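Side-chain contacts in hypothetical protein (Ruminococcus gnavus, PDB 4ESN), which is of unknown function but binds a zinc ion through cysteines of its NusG domain II-like beta fold: residues 60-64 with 65-69; 72-75 with 76-80. All blocks are in the same frame, centred on the assembly; numbering follows the deposited sequence.

Contact 1: residues 60-64 with 65-69; sequences ADCPD and QLCVH. With ZN (zinc ion), chain C.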
loop_
_atom_site.group_PDB
_atom_site.type_symbol
_atom_site.label_atom_id
_atom_site.label_comp_id
_atom_site.label_asym_id
_atom_site.label_seq_id
_atom_site.Cartn_x
_atom_site.Cartn_y
_atom_site.Cartn_z
ATOM N N ALA A 60 13.973 -6.704 4.134
ATOM C CA ALA A 60 14.054 -6.083 2.820
ATOM C C ALA A 60 15.451 -5.549 2.607
ATOM O O ALA A 60 16.102 -5.137 3.579
ATOM C CB ALA A 60 13.025 -4.978 2.680
ATOM N N ASP A 61 15.909 -5.532 1.335
ATOM C CA ASP A 61 17.226 -4.998 0.957
ATOM C C ASP A 61 17.143 -3.506 0.541
ATOM O O ASP A 61 18.133 -2.948 0.069
ATOM C CB ASP A 61 17.853 -5.845 -0.174
ATOM C CG ASP A 61 17.276 -5.663 -1.575
ATOM O OD1 ASP A 61 16.187 -5.043 -1.709
ATOM O OD2 ASP A 61 17.895 -6.160 -2.538
ATOM N N CYS A 62 15.970 -2.876 0.688
ATOM C CA CYS A 62 15.746 -1.464 0.334
ATOM C C CYS A 62 16.543 -0.534 1.274
ATOM O O CYS A 62 16.730 -0.883 2.451
ATOM C CB CYS A 62 14.258 -1.134 0.377
ATOM S SG CYS A 62 13.525 -1.300 2.023
ATOM N N PRO A 63 16.988 0.660 0.802
ATOM C CA PRO A 63 17.779 1.548 1.679
ATOM C C PRO A 63 16.995 2.198 2.829
ATOM O O PRO A 63 17.552 2.343 3.924
ATOM C CB PRO A 63 18.287 2.637 0.722
ATOM C CG PRO A 63 18.098 2.089 -0.654
ATOM C CD PRO A 63 16.881 1.221 -0.563
ATOM N N ASP A 64 15.738 2.619 2.588
ATOM C CA ASP A 64 14.945 3.325 3.604
ATOM C C ASP A 64 14.403 2.393 4.721
ATOM O O ASP A 64 14.165 2.876 5.829
ATOM C CB ASP A 64 13.790 4.131 2.960
ATOM C CG ASP A 64 12.764 3.332 2.167
ATOM O OD1 ASP A 64 12.289 2.295 2.677
ATOM O OD2 ASP A 64 12.369 3.794 1.078
ATOM N N GLN A 65 14.172 1.085 4.422
ATOM C CA GLN A 65 13.673 0.075 5.374
ATOM C C GLN A 65 12.268 0.423 5.899
ATOM O O GLN A 65 11.862 -0.094 6.945
ATOM C CB GLN A 65 14.659 -0.087 6.563
ATOM C CG GLN A 65 16.009 -0.695 6.180
ATOM C CD GLN A 65 15.874 -2.164 5.878
ATOM O OE1 GLN A 65 15.598 -2.978 6.762
ATOM N NE2 GLN A 65 16.014 -2.527 4.609
ATOM N N LEU A 66 11.531 1.284 5.187
ATOM C CA LEU A 66 10.208 1.751 5.603
ATOM C C LEU A 66 9.184 0.614 5.678
ATOM O O LEU A 66 8.400 0.589 6.627
ATOM C CB LEU A 66 9.688 2.889 4.691
ATOM C CG LEU A 66 10.327 4.279 4.906
ATOM C CD1 LEU A 66 9.842 5.278 3.848
ATOM C CD2 LEU A 66 10.007 4.844 6.315
ATOM N N CYS A 67 9.206 -0.333 4.701
ATOM C CA CYS A 67 8.275 -1.478 4.648
ATOM C C CYS A 67 8.427 -2.356 5.891
ATOM O O CYS A 67 7.427 -2.797 6.450
ATOM C CB CYS A 67 8.499 -2.290 3.375
ATOM S SG CYS A 67 10.207 -2.868 3.151
ATOM N N VAL A 68 9.687 -2.577 6.332
ATOM C CA VAL A 68 10.035 -3.393 7.497
ATOM C C VAL A 68 9.523 -2.715 8.796
ATOM O O VAL A 68 9.176 -3.419 9.746
ATOM C CB VAL A 68 11.567 -3.687 7.532
ATOM C CG1 VAL A 68 12.016 -4.222 8.886
ATOM C CG2 VAL A 68 11.942 -4.675 6.434
ATOM N N HIS A 69 9.394 -1.382 8.809
ATOM C CA HIS A 69 8.927 -0.672 9.991
ATOM C C HIS A 69 7.397 -0.496 10.019
ATOM O O HIS A 69 6.870 -0.050 11.036
ATOM C CB HIS A 69 9.675 0.668 10.154
ATOM C CG HIS A 69 11.095 0.428 10.570
ATOM N ND1 HIS A 69 12.078 0.098 9.638
ATOM C CD2 HIS A 69 11.624 0.322 11.810
ATOM C CE1 HIS A 69 13.176 -0.144 10.337
ATOM N NE2 HIS A 69 12.956 -0.025 11.649
HETATM ZN ZN ZN C . 11.257 -1.567 1.536
HETATM O O HOH W 1 15.416 -5.705 6.858
HETATM O O HOH W 2 10.448 0.496 1.868
#
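Cys62 and Cys67 bind the same zinc ion. Cys62 SG and Cys67 SG each lie 2.3 Å from the zinc, and the two sulfurs are 3.8 Å apart. Water 2 binds the zinc at 2.2 Å, and Cys82 supplies the third thiolate. In both cysteines SG sits between the backbone N and the carbonyl carbon (chi1 63° and 55°), which turns it onto the ion. This is a three-cysteine, one-water zinc site of the NusG domain II: Cys62 comes from the loop after strand 54-60 and Cys67 from the short helix 66-69. The zinc-bound water is itself held, since it donates to Asp64 OD1 and accepts from Cys67 N. Asp64 OD1 also takes the N-H of Leu66 at 2.8 Å, on its anti side and somewhat out of the carboxylate plane. Gln65, its chain bent at chi2, turns its amide back to two carbonyls. Its NE2 gives one N-H to Ala60 O and the other to Cys62 O, both at 2.8 Å and close to the amide plane. NE2 lies in the carbonyl plane of Cys62 but well above that of Ala60, 54° out of it. OE1 receives a bond from water 1, which also accepts from Ala60 N. Replacing Gln65 by an alanine would probably leave both carbonyls without their shared donor and the chain around Cys62 less firmly set. Ala60 CB touches Cys67 SG at 3.6 Å and packs on Val68 CG2.

Contact 2: residues 72-75 with 76-80; sequences AISR and TGESI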
loop_
_atom_site.group_PDB
_atom_site.type_symbol
_atom_site.label_atom_id
_atom_site.label_comp_id
_atom_site.label_asym_id
_atom_site.label_seq_id
_atom_site.Cartn_x
_atom_site.Cartn_y
_atom_site.Cartn_z
ATOM N N ALA A 72 2.093 -4.733 11.349
ATOM C CA ALA A 72 1.503 -5.940 10.778
ATOM C C ALA A 72 0.043 -5.652 10.379
ATOM O O ALA A 72 -0.613 -4.809 10.993
ATOM C CB ALA A 72 1.580 -7.092 11.779
ATOM N N ILE A 73 -0.429 -6.307 9.318
ATOM C CA ILE A 73 -1.765 -6.095 8.765
ATOM C C ILE A 73 -2.561 -7.407 8.801
ATOM O O ILE A 73 -1.998 -8.479 8.591
ATOM C CB ILE A 73 -1.677 -5.479 7.329
ATOM C CG1 ILE A 73 -0.895 -6.407 6.332
ATOM C CG2 ILE A 73 -1.049 -4.077 7.406
ATOM C CD1 ILE A 73 -0.938 -6.011 4.812
ATOM N N SER A 74 -3.875 -7.306 9.051
ATOM C CA SER A 74 -4.781 -8.453 9.138
ATOM C C SER A 74 -6.197 -8.104 8.676
ATOM O O SER A 74 -7.030 -8.999 8.562
ATOM C CB SER A 74 -4.820 -8.989 10.575
ATOM O OG SER A 74 -5.009 -7.963 11.540
ATOM N N ARG A 75 -6.480 -6.819 8.424
ATOM C CA ARG A 75 -7.834 -6.386 8.034
ATOM C C ARG A 75 -7.911 -6.069 6.532
ATOM O O ARG A 75 -6.962 -5.510 5.968
ATOM C CB ARG A 75 -8.248 -5.164 8.845
ATOM C CG ARG A 75 -9.284 -5.441 9.882
ATOM C CD ARG A 75 -9.017 -4.629 11.137
ATOM N NE ARG A 75 -8.137 -5.363 12.047
ATOM C CZ ARG A 75 -7.058 -4.854 12.627
ATOM N NH1 ARG A 75 -6.720 -3.584 12.420
ATOM N NH2 ARG A 75 -6.304 -5.608 13.415
ATOM N N THR A 76 -9.047 -6.433 5.902
ATOM C CA THR A 76 -9.273 -6.240 4.475
ATOM C C THR A 76 -9.060 -4.747 4.116
ATOM O O THR A 76 -9.515 -3.841 4.821
ATOM C CB THR A 76 -10.632 -6.841 4.046
ATOM O OG1 THR A 76 -10.704 -6.896 2.623
ATOM C CG2 THR A 76 -11.847 -6.110 4.630
ATOM N N GLY A 77 -8.290 -4.532 3.058
ATOM C CA GLY A 77 -7.943 -3.198 2.584
ATOM C C GLY A 77 -6.598 -2.690 3.062
ATOM O O GLY A 77 -5.981 -1.886 2.361
ATOM N N GLU A 78 -6.124 -3.143 4.257
ATOM C CA GLU A 78 -4.841 -2.723 4.837
ATOM C C GLU A 78 -3.686 -3.075 3.915
ATOM O O GLU A 78 -3.782 -4.044 3.160
ATOM C CB GLU A 78 -4.606 -3.349 6.215
ATOM C CG GLU A 78 -5.465 -2.803 7.351
ATOM C CD GLU A 78 -4.916 -3.185 8.715
ATOM O OE1 GLU A 78 -4.936 -4.389 9.066
ATOM O OE2 GLU A 78 -4.398 -2.281 9.408
ATOM N N SER A 79 -2.589 -2.302 3.966
ATOM C CA SER A 79 -1.453 -2.592 3.097
ATOM C C SER A 79 -0.084 -2.295 3.724
ATOM O O SER A 79 0.033 -1.579 4.723
ATOM C CB SER A 79 -1.585 -1.830 1.769
ATOM O OG SER A 79 -1.646 -0.428 1.968
ATOM N N ILE A 80 0.951 -2.921 3.131
ATOM C CA ILE A 80 2.379 -2.757 3.382
ATOM C C ILE A 80 2.999 -2.598 1.994
ATOM O O ILE A 80 2.731 -3.418 1.106
ATOM C CB ILE A 80 3.030 -3.925 4.187
ATOM C CG1 ILE A 80 2.454 -4.012 5.612
ATOM C CG2 ILE A 80 4.601 -3.786 4.208
ATOM C CD1 ILE A 80 2.805 -5.351 6.327
#
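Glu78 OE1 accepts two backbone hydrogen bonds, from Ser74 N and Arg75 N. Arg75 N gives the shorter, 2.9 Å to Glu78 OE1, on the anti lone pair. Ser74 N lies 3.1 Å from Glu78 OE1 and meets it nearly along its C-O bond. The carboxylate gets there because CG stands beside the backbone N, anti to the carbonyl carbon (chi1 -72°), and the chain then runs extended. The remaining hydrogen bond is a backbone one, from Glu78 N to Arg75 O at 3.0 Å. It closes a type II beta turn from Arg75 to Glu78, which leads into strand 79-82, outermost within this chain in the four-stranded antiparallel sheet. Gly77 occupies the third turn position with a positive phi of 97°, where a beta carbon would collide with the carbonyl oxygen of Thr76.

Charge adds a looser link. The Arg75 and Glu78 side chains lie side by side and point the same way. Glu78 OE1 stands over one guanidinium face, offset toward its rim, and Arg75 NH1 is 3.9 Å from Glu78 OE1. This is a long salt bridge in which no N-H points at the oxygen.

The apolar part is made by Ile73. Its CB and CG2 pass along Glu78 CB, while its CG1 meets Ile80 CD1 at 3.8 Å. Ile73 also makes backbone hydrogen bonding with Ala55 of strand 54-60, and its side chain packs there.

In the fold
Contact 1 and contact 2 follow one another along the chain, with centres about 17 Å apart, and they touch where Cys67 O meets Ile80 CG2 at 3.7 Å. Residues 60-69 bring two cysteines to the zinc. Residues 72-80 turn the chain back into strand 79-82, whose last residue, Cys82, is the third protein ligand. Ile80 is thus a bridge between the two: its side chain is about 4 Å from that of Cys67 and about 8 Å from the zinc. Both contacts also approach the second subunit. Leu66 packs on Gln92 of that subunit, and Thr76 on its Leu66, while Ser79 OG is hydrogen-bonded to Ser79 OG of the other chain.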